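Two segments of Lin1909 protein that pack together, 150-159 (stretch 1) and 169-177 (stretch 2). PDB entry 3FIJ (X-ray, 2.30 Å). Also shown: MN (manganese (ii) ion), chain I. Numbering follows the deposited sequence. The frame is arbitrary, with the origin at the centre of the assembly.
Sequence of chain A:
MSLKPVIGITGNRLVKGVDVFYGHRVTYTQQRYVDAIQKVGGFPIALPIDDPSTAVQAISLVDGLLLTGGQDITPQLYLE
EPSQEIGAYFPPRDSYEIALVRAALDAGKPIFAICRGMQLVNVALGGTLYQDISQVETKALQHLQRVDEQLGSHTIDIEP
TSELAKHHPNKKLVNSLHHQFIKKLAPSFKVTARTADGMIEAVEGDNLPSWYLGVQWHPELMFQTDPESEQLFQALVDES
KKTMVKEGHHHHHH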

# COMPACT_ATOMS: atom_id res chain seq x y z
N GLN A 150 -6.43 24.16 0.54
CA GLN A 150 -7.16 25.22 -0.14
C GLN A 150 -7.68 26.33 0.79
O GLN A 150 -7.90 27.46 0.33
CB GLN A 150 -8.30 24.56 -0.93
CG GLN A 150 -8.89 25.38 -2.04
CD GLN A 150 -9.62 24.52 -3.06
OE1 GLN A 150 -10.36 23.60 -2.70
NE2 GLN A 150 -9.42 24.81 -4.35
N LEU A 151 -7.84 26.04 2.07
CA LEU A 151 -8.36 27.03 3.01
C LEU A 151 -7.33 27.65 3.95
O LEU A 151 -6.33 27.03 4.29
CB LEU A 151 -9.49 26.41 3.83
CG LEU A 151 -10.56 25.67 3.02
CD1 LEU A 151 -11.48 24.91 3.95
CD2 LEU A 151 -11.35 26.66 2.18
N GLY A 152 -7.59 28.89 4.37
CA GLY A 152 -6.69 29.57 5.29
C GLY A 152 -6.70 28.89 6.64
O GLY A 152 -7.66 28.19 6.96
N SER A 153 -5.65 29.07 7.43
CA SER A 153 -5.59 28.43 8.74
C SER A 153 -5.14 29.36 9.86
O SER A 153 -5.63 29.26 10.99
CB SER A 153 -4.66 27.21 8.69
OG SER A 153 -3.33 27.57 8.36
N HIS A 154 -4.19 30.24 9.58
CA HIS A 154 -3.72 31.18 10.59
C HIS A 154 -3.90 32.62 10.13
O HIS A 154 -3.74 32.92 8.94
CB HIS A 154 -2.25 30.89 11.01
CG HIS A 154 -1.25 30.88 9.88
ND1 HIS A 154 -1.30 31.76 8.82
CD2 HIS A 154 -0.12 30.15 9.70
CE1 HIS A 154 -0.24 31.58 8.04
NE2 HIS A 154 0.49 30.61 8.56
N THR A 155 -4.26 33.50 11.07
CA THR A 155 -4.49 34.90 10.74
C THR A 155 -3.22 35.77 10.78
O THR A 155 -2.42 35.69 11.71
CB THR A 155 -5.63 35.53 11.63
OG1 THR A 155 -5.15 36.71 12.29
CG2 THR A 155 -6.14 34.53 12.65
N ILE A 156 -3.06 36.61 9.77
CA ILE A 156 -1.89 37.48 9.68
C ILE A 156 -2.20 38.96 9.80
O ILE A 156 -3.20 39.45 9.28
CB ILE A 156 -1.18 37.26 8.34
CG1 ILE A 156 -2.16 37.51 7.19
CG2 ILE A 156 -0.59 35.87 8.29
CD1 ILE A 156 -1.56 37.38 5.79
N ASP A 157 -1.31 39.67 10.50
CA ASP A 157 -1.43 41.11 10.68
C ASP A 157 -0.70 41.70 9.48
O ASP A 157 0.44 41.33 9.18
CB ASP A 157 -0.74 41.53 11.97
CG ASP A 157 -1.30 40.83 13.19
OD1 ASP A 157 -2.45 41.12 13.56
OD2 ASP A 157 -0.59 39.99 13.77
N ILE A 158 -1.37 42.61 8.78
CA ILE A 158 -0.80 43.22 7.59
C ILE A 158 -0.38 44.66 7.79
O ILE A 158 -1.08 45.43 8.43
CB ILE A 158 -1.81 43.15 6.43
CG1 ILE A 158 -2.20 41.68 6.18
CG2 ILE A 158 -1.23 43.77 5.18
CD1 ILE A 158 -3.22 41.48 5.08
N GLU A 159 0.78 45.01 7.24
CA GLU A 159 1.30 46.37 7.32
C GLU A 159 0.40 47.21 6.41
O GLU A 159 0.46 47.08 5.20
CB GLU A 159 2.75 46.38 6.83
CG GLU A 159 3.39 47.75 6.80
CD GLU A 159 3.25 48.47 8.12
OE1 GLU A 159 3.60 47.86 9.15
OE2 GLU A 159 2.79 49.63 8.11
N PRO A 169 -6.84 42.46 3.44
CA PRO A 169 -7.23 43.25 4.60
C PRO A 169 -6.49 42.70 5.82
O PRO A 169 -6.02 41.57 5.79
CB PRO A 169 -8.73 43.01 4.69
CG PRO A 169 -8.86 41.61 4.23
CD PRO A 169 -7.94 41.58 3.02
N ASN A 170 -6.39 43.50 6.87
CA ASN A 170 -5.70 43.05 8.07
C ASN A 170 -6.49 41.89 8.69
O ASN A 170 -7.70 41.82 8.54
CB ASN A 170 -5.58 44.20 9.06
CG ASN A 170 -4.67 43.87 10.23
OD1 ASN A 170 -3.58 43.32 10.04
ND2 ASN A 170 -5.11 44.22 11.44
N LYS A 171 -5.79 40.98 9.36
CA LYS A 171 -6.41 39.83 10.00
C LYS A 171 -6.94 38.76 9.04
O LYS A 171 -7.70 37.88 9.43
CB LYS A 171 -7.54 40.31 10.92
CG LYS A 171 -7.06 41.20 12.06
CD LYS A 171 -6.26 40.42 13.08
CE LYS A 171 -5.71 41.31 14.18
NZ LYS A 171 -4.82 40.54 15.10
N LYS A 172 -6.54 38.84 7.77
CA LYS A 172 -6.94 37.87 6.75
C LYS A 172 -6.39 36.48 7.08
O LYS A 172 -5.23 36.36 7.51
CB LYS A 172 -6.40 38.32 5.39
CG LYS A 172 -6.35 37.24 4.32
CD LYS A 172 -7.69 37.06 3.65
CE LYS A 172 -7.53 36.23 2.38
NZ LYS A 172 -6.38 36.74 1.59
N LEU A 173 -7.19 35.43 6.90
CA LEU A 173 -6.69 34.09 7.17
C LEU A 173 -6.04 33.53 5.92
O LEU A 173 -6.60 33.56 4.84
CB LEU A 173 -7.81 33.16 7.66
CG LEU A 173 -7.88 33.01 9.19
CD1 LEU A 173 -8.13 34.38 9.83
CD2 LEU A 173 -8.99 32.05 9.56
N VAL A 174 -4.83 33.02 6.10
CA VAL A 174 -4.03 32.49 5.00
C VAL A 174 -3.57 31.05 5.30
O VAL A 174 -3.46 30.65 6.46
CB VAL A 174 -2.83 33.44 4.80
CG1 VAL A 174 -1.52 32.71 4.95
CG2 VAL A 174 -2.96 34.15 3.48
N ASN A 175 -3.29 30.25 4.26
CA ASN A 175 -2.88 28.87 4.50
C ASN A 175 -1.40 28.74 4.89
O ASN A 175 -0.67 29.73 4.89
CB ASN A 175 -3.20 27.96 3.30
CG ASN A 175 -2.55 28.42 2.00
OD1 ASN A 175 -1.84 29.43 1.95
ND2 ASN A 175 -2.81 27.67 0.94
N SER A 176 -0.97 27.53 5.23
CA SER A 176 0.41 27.32 5.66
C SER A 176 0.87 25.88 5.46
O SER A 176 0.25 24.94 5.96
CB SER A 176 0.52 27.72 7.14
OG SER A 176 1.87 27.87 7.56
N LEU A 177 1.96 25.71 4.71
CA LEU A 177 2.52 24.39 4.41
C LEU A 177 4.04 24.44 4.51
O LEU A 177 4.74 24.07 3.57
CB LEU A 177 2.14 23.94 3.00
CG LEU A 177 0.70 23.53 2.70
CD1 LEU A 177 0.26 22.48 3.71
CD2 LEU A 177 -0.22 24.72 2.77
MN MN I . 2.65 29.92 7.98
O HOH W 1 -4.51 37.57 15.49
O HOH W 2 -1.95 40.02 16.58
O HOH W 3 -2.22 43.94 13.32
O HOH W 4 -1.78 45.56 11.08
O HOH W 5 1.95 30.26 5.85

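Parts of the two stretches pair as antiparallel strands, and together the stretches bury 773 Å². Val174, His154 and Leu173 give the largest shares.

Val174 and His154 face each other as a hydrogen-bonded antiparallel pair. Val174 N donates to His154 O at 3.0 Å, almost in line. Val174 O takes two donors in return: Ser153 N at 2.9 Å and His154 N at 3.2 Å. One carbonyl thus ties down two successive amides where the first stretch enters its strand.

The side chains of His154 and Val174 lie on the same face of the sheet, shared with Ile156. His154 takes the p rotamer, which brings the far end of its ring nearer to the second stretch. His154 CE1 lies 3.5 Å from Val174 CG1. Ile156, also p at chi1, sends CD1 to within 4.2 Å of Val174 CG2. A compact, branched valine suits this place. It is buried, its side chain has no polar group to satisfy, and it offers a methyl group to each neighbour.

The histidine ring also coordinates a metal. His154 NE2 binds the manganese ion at 2.3 Å, and Ser176 OG binds the same ion at 2.2 Å. The metal therefore joins the two stretches through a side chain from each. His154 NE2 and Ser176 OG are 3.2 Å apart because both are ligands, and no hydrogen bond joins them. Water 5 is a further ligand, at 2.3 Å from the manganese. Water 5 donates to Asn175 O at 2.8 Å, which connects the metal site to the backbone of the second stretch. Other ligands come from elsewhere in the structure.

Leu173 lies on the other face of the sheet, with Thr155. Thr155 and Leu173 form a non-hydrogen-bonded pair, with Thr155 CA 4.3 Å from Leu173 CA. Thr155 CB packs against Leu173 CD1 at 3.3 Å. The end of the Leu173 side chain comes nearer to the first stretch, and the threonine meets it with carbon.

Gly152 lies where the two stretches run very close: Gly152 CA is 3.5 Å from Val174 C. A CB on Gly152 would point toward the second stretch and lie 2.6 Å from Leu173 O, a clash. Glycine fits because it has none.

Beyond the pairs, the second stretch makes a type II turn from Pro169 to Lys172. Ile156 N donates to Lys172 O at 3.1 Å. Lys171 N gives a weak, bent bond to Ile156 O at 3.0 Å. Asn170 uses its side chain like a backbone carbonyl: Ile158 N donates to Asn170 OD1 at 2.6 Å.

At the exposed side, Lys171 starts away from the first stretch, but its long chain brings the amine back. Lys171 NZ forms a salt bridge with Asp157 OD1 at 2.9 Å. Opposite charges suit this more open place, where water can also reach them. Water 1 accepts from Lys171 NZ at 3.0 Å, and water 3 donates to Asp157 OD1 at 2.8 Å.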